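Side-chain contacts in ABC transporter substrate binding protein (Ribose) (Agrobacterium vitis S4, PDB 4WT7), which probably binds sugars or sugar alcohols for uptake by an ABC transporter, and holds d-allitol in its pocket: residues P89-Q94 / Q284-L289; A53-V58 / G63-V68; A79-L84 / T100-W105; P229-T234 / S253-Q258. All coordinates share one frame; numbering follows the deposited sequence. Where two conformers were deposited one is given.

Contact 1: P89-Q94 / Q284-L289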
loop_
_atom_site.group_PDB
_atom_site.type_symbol
_atom_site.label_atom_id
_atom_site.label_comp_id
_atom_site.label_asym_id
_atom_site.label_seq_id
_atom_site.Cartn_x
_atom_site.Cartn_y
_atom_site.Cartn_z
ATOM N N PRO A 89 24.610 6.276 9.082
ATOM C CA PRO A 89 24.453 6.905 7.779
ATOM C C PRO A 89 23.927 8.309 7.946
ATOM O O PRO A 89 23.514 8.664 9.042
ATOM C CB PRO A 89 23.382 6.049 7.121
ATOM C CG PRO A 89 22.518 5.594 8.312
ATOM C CD PRO A 89 23.540 5.305 9.361
ATOM N N ASP A 90 23.909 9.071 6.855
ATOM C CA ASP A 90 23.405 10.437 6.879
ATOM C C ASP A 90 21.887 10.542 6.988
ATOM O O ASP A 90 21.356 11.574 7.404
ATOM C CB ASP A 90 23.961 11.174 5.685
ATOM C CG ASP A 90 25.468 11.218 5.727
ATOM O OD1 ASP A 90 26.001 11.919 6.621
ATOM O OD2 ASP A 90 26.112 10.517 4.920
ATOM N N ALA A 91 21.184 9.463 6.628
ATOM C CA ALA A 91 19.750 9.381 6.845
ATOM C C ALA A 91 19.315 7.909 6.708
ATOM O O ALA A 91 20.059 7.074 6.152
ATOM C CB ALA A 91 19.000 10.275 5.849
ATOM N N ILE A 92 18.145 7.578 7.254
ATOM C CA ILE A 92 17.537 6.282 7.000
ATOM C C ILE A 92 16.130 6.486 6.439
ATOM O O ILE A 92 15.384 7.334 6.944
ATOM C CB ILE A 92 17.453 5.474 8.300
ATOM C CG1 ILE A 92 18.856 5.122 8.779
ATOM C CG2 ILE A 92 16.608 4.230 8.119
ATOM C CD1 ILE A 92 18.915 4.476 10.170
ATOM N N VAL A 93 15.754 5.733 5.399
ATOM C CA VAL A 93 14.378 5.795 4.898
ATOM C C VAL A 93 13.758 4.428 5.097
ATOM O O VAL A 93 14.313 3.414 4.658
ATOM C CB VAL A 93 14.253 6.149 3.363
ATOM C CG1 VAL A 93 12.809 6.511 3.036
ATOM C CG2 VAL A 93 15.155 7.278 2.982
ATOM N N GLN A 94 12.613 4.397 5.753
ATOM C CA GLN A 94 11.924 3.138 6.018
ATOM C C GLN A 94 10.660 3.040 5.200
ATOM O O GLN A 94 9.793 3.915 5.235
ATOM C CB GLN A 94 11.603 3.001 7.513
ATOM C CG GLN A 94 10.691 1.838 7.861
ATOM C CD GLN A 94 11.317 0.521 7.481
ATOM O OE1 GLN A 94 12.539 0.339 7.603
ATOM N NE2 GLN A 94 10.498 -0.415 7.033
ATOM N N GLN A 284 14.472 12.510 -2.923
ATOM C CA GLN A 284 14.492 13.939 -3.179
ATOM C C GLN A 284 14.403 14.655 -1.834
ATOM O O GLN A 284 15.157 15.597 -1.579
ATOM C CB GLN A 284 13.336 14.389 -4.098
ATOM C CG GLN A 284 13.555 14.113 -5.611
ATOM C CD GLN A 284 14.577 15.067 -6.271
ATOM O OE1 GLN A 284 14.391 16.291 -6.284
ATOM N NE2 GLN A 284 15.652 14.503 -6.819
ATOM N N ASN A 285 13.484 14.199 -0.970
ATOM C CA ASN A 285 13.269 14.882 0.293
ATOM C C ASN A 285 14.445 14.695 1.258
ATOM O O ASN A 285 14.752 15.588 2.049
ATOM C CB ASN A 285 11.915 14.504 0.919
ATOM C CG ASN A 285 10.754 15.183 0.215
ATOM O OD1 ASN A 285 10.955 15.995 -0.691
ATOM N ND2 ASN A 285 9.537 14.854 0.609
ATOM N N VAL A 286 15.123 13.553 1.182
ATOM C CA VAL A 286 16.341 13.392 1.954
ATOM C C VAL A 286 17.407 14.436 1.554
ATOM O O VAL A 286 18.007 15.091 2.419
ATOM C CB VAL A 286 16.934 12.002 1.812
ATOM C CG1 VAL A 286 18.338 11.982 2.406
ATOM C CG2 VAL A 286 16.021 10.952 2.468
ATOM N N ALA A 287 17.661 14.567 0.258
ATOM C CA ALA A 287 18.596 15.571 -0.237
ATOM C C ALA A 287 18.196 16.976 0.229
ATOM O O ALA A 287 18.992 17.672 0.849
ATOM C CB ALA A 287 18.667 15.514 -1.755
ATOM N N LEU A 288 16.959 17.380 -0.041
ATOM C CA LEU A 288 16.450 18.646 0.504
ATOM C C LEU A 288 16.730 18.809 2.018
ATOM O O LEU A 288 17.225 19.852 2.457
ATOM C CB LEU A 288 14.947 18.784 0.267
ATOM C CG LEU A 288 14.485 19.032 -1.167
ATOM C CD1 LEU A 288 12.952 18.904 -1.249
ATOM C CD2 LEU A 288 14.959 20.427 -1.605
ATOM N N LEU A 289 16.403 17.801 2.817
ATOM C CA LEU A 289 16.705 17.880 4.248
ATOM C C LEU A 289 18.194 18.105 4.521
ATOM O O LEU A 289 18.568 18.991 5.290
ATOM C CB LEU A 289 16.239 16.641 4.985
ATOM C CG LEU A 289 16.610 16.678 6.469
ATOM C CD1 LEU A 289 15.742 17.668 7.204
ATOM C CD2 LEU A 289 16.492 15.333 7.090
#

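Contact 2: A53-V58 / G63-V68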
loop_
_atom_site.group_PDB
_atom_site.type_symbol
_atom_site.label_atom_id
_atom_site.label_comp_id
_atom_site.label_asym_id
_atom_site.label_seq_id
_atom_site.Cartn_x
_atom_site.Cartn_y
_atom_site.Cartn_z
ATOM N N ALA A 53 13.346 2.249 -6.778
ATOM C CA ALA A 53 13.415 3.636 -7.205
ATOM C C ALA A 53 14.161 4.480 -6.188
ATOM O O ALA A 53 14.727 5.503 -6.540
ATOM C CB ALA A 53 12.015 4.192 -7.412
ATOM N N GLN A 54 14.134 4.086 -4.919
ATOM C CA GLN A 54 14.916 4.809 -3.916
ATOM C C GLN A 54 16.413 4.545 -4.166
ATOM O O GLN A 54 17.241 5.457 -4.184
ATOM C CB GLN A 54 14.578 4.321 -2.504
ATOM C CG GLN A 54 13.339 4.856 -1.901
ATOM C CD GLN A 54 13.044 4.192 -0.569
ATOM O OE1 GLN A 54 13.536 4.628 0.469
ATOM N NE2 GLN A 54 12.255 3.109 -0.597
ATOM N N ILE A 55 16.740 3.286 -4.372
ATOM C CA ILE A 55 18.115 2.895 -4.571
ATOM C C ILE A 55 18.635 3.629 -5.804
ATOM O O ILE A 55 19.684 4.265 -5.764
ATOM C CB ILE A 55 18.180 1.383 -4.754
ATOM C CG1 ILE A 55 17.895 0.695 -3.415
ATOM C CG2 ILE A 55 19.505 0.963 -5.348
ATOM C CD1 ILE A 55 17.754 -0.828 -3.497
ATOM N N ALA A 56 17.869 3.552 -6.891
ATOM C CA ALA A 56 18.213 4.222 -8.137
ATOM C C ALA A 56 18.461 5.695 -7.885
ATOM O O ALA A 56 19.458 6.242 -8.343
ATOM C CB ALA A 56 17.092 4.042 -9.167
ATOM N N GLU A 57 17.547 6.340 -7.171
ATOM C CA GLU A 57 17.608 7.785 -6.993
ATOM C C GLU A 57 18.800 8.185 -6.123
ATOM O O GLU A 57 19.430 9.211 -6.360
ATOM C CB GLU A 57 16.305 8.318 -6.405
ATOM C CG GLU A 57 16.198 9.842 -6.390
ATOM C CD GLU A 57 16.227 10.500 -7.779
ATOM O OE1 GLU A 57 16.475 9.816 -8.800
ATOM O OE2 GLU A 57 16.013 11.724 -7.832
ATOM N N VAL A 58 19.113 7.399 -5.109
ATOM C CA VAL A 58 20.244 7.760 -4.279
ATOM C C VAL A 58 21.487 7.709 -5.149
ATOM O O VAL A 58 22.336 8.610 -5.096
ATOM C CB VAL A 58 20.423 6.838 -3.051
ATOM C CG1 VAL A 58 21.800 7.031 -2.440
ATOM C CG2 VAL A 58 19.365 7.103 -2.026
ATOM N N GLY A 63 24.911 9.567 -4.180
ATOM C CA GLY A 63 25.040 9.058 -2.815
ATOM C C GLY A 63 25.274 7.556 -2.838
ATOM O O GLY A 63 25.218 6.931 -3.891
ATOM N N GLU A 64 25.549 6.987 -1.677
ATOM C CA GLU A 64 25.814 5.562 -1.557
ATOM C C GLU A 64 24.715 4.919 -0.731
ATOM O O GLU A 64 24.572 5.205 0.480
ATOM C CB GLU A 64 27.199 5.328 -0.938
ATOM C CG GLU A 64 27.540 3.856 -0.593
ATOM C CD GLU A 64 28.904 3.734 0.087
ATOM O OE1 GLU A 64 29.906 4.218 -0.523
ATOM O OE2 GLU A 64 28.967 3.214 1.232
ATOM N N PRO A 65 23.894 4.080 -1.382
ATOM C CA PRO A 65 22.798 3.445 -0.639
ATOM C C PRO A 65 23.249 2.235 0.163
ATOM O O PRO A 65 24.090 1.453 -0.274
ATOM C CB PRO A 65 21.823 3.005 -1.735
ATOM C CG PRO A 65 22.634 2.889 -2.972
ATOM C CD PRO A 65 23.782 3.878 -2.839
ATOM N N LEU A 66 22.686 2.088 1.355
ATOM C CA LEU A 66 22.861 0.885 2.136
ATOM C C LEU A 66 21.482 0.271 2.203
ATOM O O LEU A 66 20.672 0.633 3.060
ATOM C CB LEU A 66 23.347 1.198 3.563
ATOM C CG LEU A 66 24.775 1.688 3.777
ATOM C CD1 LEU A 66 24.977 3.164 3.453
ATOM C CD2 LEU A 66 25.197 1.378 5.224
ATOM N N ALA A 67 21.212 -0.651 1.286
ATOM C CA ALA A 67 19.846 -1.109 1.065
ATOM C C ALA A 67 19.627 -2.509 1.633
ATOM O O ALA A 67 20.343 -3.447 1.288
ATOM C CB ALA A 67 19.489 -1.062 -0.402
ATOM N N VAL A 68 18.624 -2.599 2.487
ATOM C CA VAL A 68 18.334 -3.779 3.271
ATOM C C VAL A 68 16.829 -4.095 3.115
ATOM O O VAL A 68 15.944 -3.210 3.211
ATOM C CB VAL A 68 18.771 -3.606 4.770
ATOM C CG1 VAL A 68 20.253 -3.713 4.914
ATOM C CG2 VAL A 68 18.275 -2.281 5.356
#

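Contact 3: A79-L84 / T100-W105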
loop_
_atom_site.group_PDB
_atom_site.type_symbol
_atom_site.label_atom_id
_atom_site.label_comp_id
_atom_site.label_asym_id
_atom_site.label_seq_id
_atom_site.Cartn_x
_atom_site.Cartn_y
_atom_site.Cartn_z
ATOM N N ALA A 79 16.240 -6.188 12.991
ATOM C CA ALA A 79 17.662 -6.447 13.068
ATOM C C ALA A 79 18.409 -5.609 12.053
ATOM O O ALA A 79 19.520 -5.163 12.325
ATOM C CB ALA A 79 17.964 -7.919 12.878
ATOM N N GLN A 80 17.824 -5.407 10.876
ATOM C CA GLN A 80 18.480 -4.578 9.859
ATOM C C GLN A 80 18.442 -3.083 10.194
ATOM O O GLN A 80 19.378 -2.336 9.867
ATOM C CB GLN A 80 17.918 -4.875 8.465
ATOM C CG GLN A 80 16.478 -4.337 8.187
ATOM C CD GLN A 80 15.909 -4.886 6.892
ATOM O OE1 GLN A 80 16.235 -5.987 6.518
ATOM N NE2 GLN A 80 15.055 -4.117 6.214
ATOM N N LEU A 81 17.383 -2.612 10.834
ATOM C CA LEU A 81 17.398 -1.219 11.309
ATOM C C LEU A 81 18.463 -0.990 12.367
ATOM O O LEU A 81 19.096 0.075 12.403
ATOM C CB LEU A 81 16.038 -0.795 11.823
ATOM C CG LEU A 81 15.002 -0.640 10.713
ATOM C CD1 LEU A 81 13.607 -0.730 11.282
ATOM C CD2 LEU A 81 15.228 0.686 10.006
ATOM N N GLN A 82 18.665 -1.965 13.245
ATOM C CA GLN A 82 19.687 -1.826 14.268
ATOM C C GLN A 82 21.042 -1.700 13.629
ATOM O O GLN A 82 21.841 -0.858 14.004
ATOM C CB GLN A 82 19.661 -3.016 15.218
ATOM C CG GLN A 82 18.554 -2.853 16.196
ATOM C CD GLN A 82 18.191 -4.133 16.936
ATOM O OE1 GLN A 82 18.553 -5.250 16.540
ATOM N NE2 GLN A 82 17.446 -3.966 18.012
ATOM N N THR A 83 21.273 -2.508 12.611
ATOM C CA THR A 83 22.539 -2.462 11.935
ATOM C C THR A 83 22.694 -1.120 11.199
ATOM O O THR A 83 23.769 -0.549 11.228
ATOM C CB THR A 83 22.701 -3.603 10.915
ATOM O OG1 THR A 83 22.764 -4.869 11.602
ATOM C CG2 THR A 83 23.939 -3.379 10.072
ATOM N N LEU A 84 21.653 -0.648 10.513
ATOM C CA LEU A 84 21.740 0.668 9.866
ATOM C C LEU A 84 22.068 1.753 10.902
ATOM O O LEU A 84 22.855 2.667 10.640
ATOM C CB LEU A 84 20.451 1.017 9.157
ATOM C CG LEU A 84 20.170 0.294 7.843
ATOM C CD1 LEU A 84 18.806 0.778 7.283
ATOM C CD2 LEU A 84 21.305 0.499 6.836
ATOM N N THR A 100 3.793 -0.270 14.981
ATOM C CA THR A 100 4.279 -0.657 16.308
ATOM C C THR A 100 5.556 -1.485 16.263
ATOM O O THR A 100 6.336 -1.421 17.197
ATOM C CB THR A 100 3.226 -1.421 17.154
ATOM O OG1 THR A 100 2.830 -2.620 16.483
ATOM C CG2 THR A 100 2.037 -0.563 17.393
ATOM N N VAL A 101 5.809 -2.219 15.182
ATOM C CA VAL A 101 7.038 -3.002 15.103
ATOM C C VAL A 101 8.267 -2.132 14.923
ATOM O O VAL A 101 9.303 -2.340 15.556
ATOM C CB VAL A 101 7.022 -3.974 13.914
ATOM C CG1 VAL A 101 8.375 -4.666 13.750
ATOM C CG2 VAL A 101 5.938 -5.008 14.108
ATOM N N ILE A 102 8.168 -1.188 14.006
ATOM C CA ILE A 102 9.341 -0.411 13.659
ATOM C C ILE A 102 9.514 0.851 14.525
ATOM O O ILE A 102 10.614 1.328 14.685
ATOM C CB ILE A 102 9.319 -0.050 12.230
ATOM C CG1 ILE A 102 7.990 0.571 11.836
ATOM C CG2 ILE A 102 9.529 -1.311 11.432
ATOM C CD1 ILE A 102 7.931 1.000 10.374
ATOM N N ASP A 103 8.436 1.383 15.078
ATOM C CA ASP A 103 8.513 2.691 15.731
ATOM C C ASP A 103 9.636 2.802 16.776
ATOM O O ASP A 103 10.324 3.827 16.856
ATOM C CB ASP A 103 7.167 3.056 16.328
ATOM C CG ASP A 103 6.700 4.432 15.921
ATOM O OD1 ASP A 103 7.330 5.064 15.050
ATOM O OD2 ASP A 103 5.667 4.866 16.470
ATOM N N PRO A 104 9.825 1.766 17.608
ATOM C CA PRO A 104 10.923 1.927 18.577
ATOM C C PRO A 104 12.286 2.126 17.914
ATOM O O PRO A 104 13.208 2.776 18.465
ATOM C CB PRO A 104 10.896 0.600 19.349
ATOM C CG PRO A 104 9.396 0.223 19.350
ATOM C CD PRO A 104 8.915 0.654 17.958
ATOM N N TRP A 105 12.419 1.588 16.706
ATOM C CA TRP A 105 13.711 1.634 16.055
ATOM C C TRP A 105 13.879 2.917 15.288
ATOM O O TRP A 105 14.978 3.452 15.214
ATOM C CB TRP A 105 13.914 0.379 15.212
ATOM C CG TRP A 105 13.800 -0.738 16.144
ATOM C CD1 TRP A 105 12.786 -1.646 16.239
ATOM C CD2 TRP A 105 14.687 -1.002 17.235
ATOM N NE1 TRP A 105 13.024 -2.504 17.296
ATOM C CE2 TRP A 105 14.177 -2.116 17.928
ATOM C CE3 TRP A 105 15.859 -0.400 17.684
ATOM C CZ2 TRP A 105 14.822 -2.658 19.042
ATOM C CZ3 TRP A 105 16.493 -0.933 18.791
ATOM C CH2 TRP A 105 15.961 -2.050 19.467
#

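Contact 4: P229-T234 / S253-Q258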
loop_
_atom_site.group_PDB
_atom_site.type_symbol
_atom_site.label_atom_id
_atom_site.label_comp_id
_atom_site.label_asym_id
_atom_site.label_seq_id
_atom_site.Cartn_x
_atom_site.Cartn_y
_atom_site.Cartn_z
ATOM N N PRO A 229 -4.417 -9.256 -2.659
ATOM C CA PRO A 229 -5.542 -10.100 -2.199
ATOM C C PRO A 229 -6.734 -9.965 -3.162
ATOM O O PRO A 229 -7.456 -10.952 -3.456
ATOM C CB PRO A 229 -5.898 -9.520 -0.840
ATOM C CG PRO A 229 -4.635 -8.806 -0.393
ATOM C CD PRO A 229 -3.946 -8.323 -1.623
ATOM N N GLN A 230 -6.927 -8.749 -3.676
ATOM C CA GLN A 230 -7.956 -8.526 -4.680
ATOM C C GLN A 230 -7.793 -9.523 -5.823
ATOM O O GLN A 230 -8.766 -10.109 -6.273
ATOM C CB GLN A 230 -7.948 -7.086 -5.198
ATOM C CG GLN A 230 -9.078 -6.743 -6.169
ATOM C CD GLN A 230 -8.914 -5.339 -6.777
ATOM O OE1 GLN A 230 -7.894 -4.662 -6.575
ATOM N NE2 GLN A 230 -9.919 -4.907 -7.528
ATOM N N LEU A 231 -6.561 -9.700 -6.289
ATOM C CA LEU A 231 -6.258 -10.627 -7.385
ATOM C C LEU A 231 -6.689 -12.063 -7.033
ATOM O O LEU A 231 -7.381 -12.710 -7.800
ATOM C CB LEU A 231 -4.758 -10.600 -7.681
ATOM C CG LEU A 231 -4.179 -11.489 -8.791
ATOM C CD1 LEU A 231 -4.977 -11.322 -10.078
ATOM C CD2 LEU A 231 -2.676 -11.136 -9.003
ATOM N N GLY A 232 -6.283 -12.549 -5.865
ATOM C CA GLY A 232 -6.788 -13.816 -5.357
ATOM C C GLY A 232 -8.313 -13.916 -5.302
ATOM O O GLY A 232 -8.898 -14.895 -5.760
ATOM N N ALA A 233 -8.939 -12.909 -4.700
ATOM C CA ALA A 233 -10.386 -12.781 -4.625
ATOM C C ALA A 233 -11.060 -12.932 -5.991
ATOM O O ALA A 233 -11.993 -13.718 -6.140
ATOM C CB ALA A 233 -10.745 -11.430 -4.013
ATOM N N THR A 234 -10.577 -12.160 -6.958
ATOM C CA THR A 234 -11.172 -12.085 -8.285
ATOM C C THR A 234 -11.120 -13.464 -8.948
ATOM O O THR A 234 -12.130 -13.979 -9.451
ATOM C CB THR A 234 -10.429 -11.011 -9.114
ATOM O OG1 THR A 234 -10.533 -9.763 -8.421
ATOM C CG2 THR A 234 -11.017 -10.863 -10.514
ATOM N N SER A 253 -1.360 -2.533 -9.408
ATOM C CA SER A 253 -0.406 -3.490 -9.954
ATOM C C SER A 253 -0.897 -3.824 -11.367
ATOM O O SER A 253 -2.084 -3.891 -11.596
ATOM C CB SER A 253 -0.317 -4.755 -9.079
ATOM O OG SER A 253 -0.242 -4.414 -7.710
ATOM N N PRO A 254 0.025 -4.004 -12.316
ATOM C CA PRO A 254 -0.379 -4.225 -13.717
ATOM C C PRO A 254 -1.284 -5.432 -13.891
ATOM O O PRO A 254 -2.262 -5.376 -14.637
ATOM C CB PRO A 254 0.944 -4.483 -14.440
ATOM C CG PRO A 254 1.982 -3.829 -13.596
ATOM C CD PRO A 254 1.486 -3.873 -12.168
ATOM N N GLU A 255 -0.941 -6.525 -13.233
ATOM C CA GLU A 255 -1.721 -7.745 -13.362
ATOM C C GLU A 255 -3.185 -7.548 -12.924
ATOM O O GLU A 255 -4.073 -8.215 -13.435
ATOM C CB GLU A 255 -1.037 -8.890 -12.614
ATOM C CG GLU A 255 -0.814 -8.628 -11.095
ATOM C CD GLU A 255 0.567 -7.980 -10.712
ATOM O OE1 GLU A 255 1.089 -7.054 -11.416
ATOM O OE2 GLU A 255 1.113 -8.420 -9.661
ATOM N N VAL A 256 -3.455 -6.610 -12.013
ATOM C CA VAL A 256 -4.835 -6.381 -11.548
ATOM C C VAL A 256 -5.578 -5.344 -12.376
ATOM O O VAL A 256 -6.765 -5.510 -12.658
ATOM C CB VAL A 256 -4.882 -5.943 -10.054
ATOM C CG1 VAL A 256 -6.307 -5.680 -9.605
ATOM C CG2 VAL A 256 -4.260 -7.014 -9.206
ATOM N N LEU A 257 -4.873 -4.291 -12.780
ATOM C CA LEU A 257 -5.418 -3.306 -13.718
ATOM C C LEU A 257 -5.955 -3.967 -14.978
ATOM O O LEU A 257 -7.009 -3.585 -15.480
ATOM C CB LEU A 257 -4.349 -2.300 -14.108
ATOM C CG LEU A 257 -4.016 -1.280 -13.025
ATOM C CD1 LEU A 257 -3.179 -0.164 -13.555
ATOM C CD2 LEU A 257 -5.288 -0.736 -12.382
ATOM N N GLN A 258 -5.226 -4.958 -15.472
ATOM C CA GLN A 258 -5.651 -5.660 -16.675
ATOM C C GLN A 258 -6.870 -6.538 -16.413
ATOM O O GLN A 258 -7.629 -6.804 -17.319
ATOM C CB GLN A 258 -4.496 -6.421 -17.321
ATOM C CG GLN A 258 -3.991 -7.638 -16.566
ATOM C CD GLN A 258 -2.614 -8.095 -17.096
ATOM O OE1 GLN A 258 -1.774 -7.253 -17.419
ATOM N NE2 GLN A 258 -2.399 -9.425 -17.215
#

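Contact 1: P89-Q94 / Q284-L289
Val286, on helix 275-290, sets its two methyl groups against two residues of strand 91-95. CG2 meets Val93 CG2 at 3.8 Å, and CG1 meets Ala91 CB at 3.9 Å. Strand residues two apart face the same way, so Ala91 and Val93 both point at the helix and one branched side chain can serve them both. In Val286, CG1 lies anti to the backbone N (chi1 169°) and CG2 anti to the carbonyl carbon, a spread that aims one methyl at each strand residue. Valine suits a strand through its beta branch, while the single methyl of Ala91 keeps the surface low where the helix passes. All three touching residues are buried, and the interaction between them is purely apolar.

Backbone hydrogen bonds hold the two elements separately. Leu288 N reaches Gln284 O at 3.0 Å within the helix, whereas the strand pairs with its sheet neighbours, Ala91 and Val93 both bonding to Gly36 and Ile92 to Leu117. The polar side chains of Asn285 and Gln94 take no part in the contact and, though buried, have partners of their own: Asn285 ND2 bonds to Asn128 OD1, and Gln94 OE1 to Ser38 OG.

Ile92 turns to the other face of the sheet, toward helix 74-87, which shows that strand 91-95 is covered on both sides. Helix 275-290 follows strand 267-272 of the second sheet, so here the chain has come back to pack on the first. This is the three-layer alpha/beta/alpha build of a Rossmann-like lobe, as in the type I periplasmic binding proteins.

Contact 2: A53-V58 / G63-V68
Val58 is the main bump of this contact, and the hollow it fills is the bare backbone of Gly63 with the ring of Pro65 beside it. Its CG1, anti to the backbone N (chi1 165°), rests 3.5 Å from Gly63 C and 3.7 Å from Pro65 CD. Glycine suits the place because it has no side chain to stand in the path of that methyl. One turn earlier the fit is less certain, because Ile55 is modelled in two conformers; in one of them CD1 lies 3.6 Å from Ala67 CB, and the small alanine would then offer it a shallow seat. Pro65 and Ala67, two apart on strand 64-69, both point at the helix, whose short axis runs 7.9 Å away and nearly antiparallel at 157°.

The one polar link is Gly63 N to Val58 O, 2.9 Å long and moderately bent at 148°, which ties the departing chain back to the last turns of helix 45-60. This is the return half of the beta-alpha-beta unit built from strand 34-39, helix 45-60 and strand 64-69. The chemistry implies a division of labour: a backbone bond fixes the turn, and the apolar side-chain contacts between these two segments seat the helix against the outermost strand.

Contact 3: A79-L84 / T100-W105
Gln82 and Trp105 meet because both side chains leave their helices with CG anti to the carbonyl carbon, and the glutamine then runs on extended. Its CG is thereby laid over the indole: a CH-pi contact 4.1 Å from CG to the centroid of the six-membered ring, only 22° off the ring normal. The amide end beyond is modelled too close to the ring for its placement to be trusted. On the opposite face of the indole, Pro104 CB stands over the rim, so the ring lies between a methylene of the facing helix and the residue before it in its own.

Toward the sheet the contact is purely apolar. Leu81 CD1 touches both Trp105 CB and Ile102 CG2, each at 4.1 Å, fitting between the two residues that meet it. The two buried residues, Leu81 and Ile102, also reach Gln94 of the sheet, whereas the amphipathic glutamine, with its apolar stem, and the large tryptophan bridge the more open outer part.

Helix 99-111 is kinked here. Pro104 has no N-H to give, and Trp105 N bonds instead to Ile102 O, at 2.7 Å. The short helix segments still run nearly parallel, 16° apart with axes 10.2 Å from each other. Strand 91-95 connects the two helices, which lie on the sheet face opposite helix 275-290; such side-by-side parallel helices joined through a strand are typical of the Rossmann-like lobes of periplasmic binding proteins.

Contact 4: P229-T234 / S253-Q258
Leu231 and Val256 join two neighbouring helices of the second Rossmann-like lobe, 227-240 and 254-260, which are linked in the chain through strand 246-249. Both helices begin close to the sugar pocket: Trp226 and Asp251, just ahead of them, line the d-allitol site. Their short segments cross at 41°, with axes 10.0 Å apart.

The closest backbone approach is at Leu231 and Val256, where Leu231 CB packs on Val256 CG2 at 3.9 Å. Farther out, Leu231 CD2 meets Glu255 CG at 3.8 Å, the two side chains crossing at about a right angle. The aliphatic stem of the glutamate thus completes the apolar patch on its more open side. On the inner side Gln230, extended from a CG anti to the backbone N (chi1 -175°), brings OE1 to within 3.6 Å of Val256 CG1, while its NE2 is hydrogen-bonded to Ala269 O of strand 267-272. A long amide suits this place, since it spans from helix to sheet. The backbone carbonyl of Gln230 is gripped twice by one residue, from Thr234 N and from Thr234 OG1, the latter 2.8 Å from Gln230 O and 43° out of the carbonyl plane.

Contacts 1, 2 and 3 all belong to the lobe built on the first sheet, whereas contact 4 lies in the other, its centre about 33 Å from that of contact 1. Contact 1 is the buried one, small and wholly apolar on a central strand. Contact 2, at the outermost strand, is a surface contact that mixes packing with a backbone bond. It touches contact 1 through Gln284 NE2 and Glu57 OE2, 3.0 Å apart. Contact 3 lies across the sheet from contact 1 and meets it where Ile92 packs on Leu84. Contacts 3 and 4, both partly buried, pair helices joined through one strand; contact 3 adds an aromatic face to its aliphatic packing, and contact 4 has none.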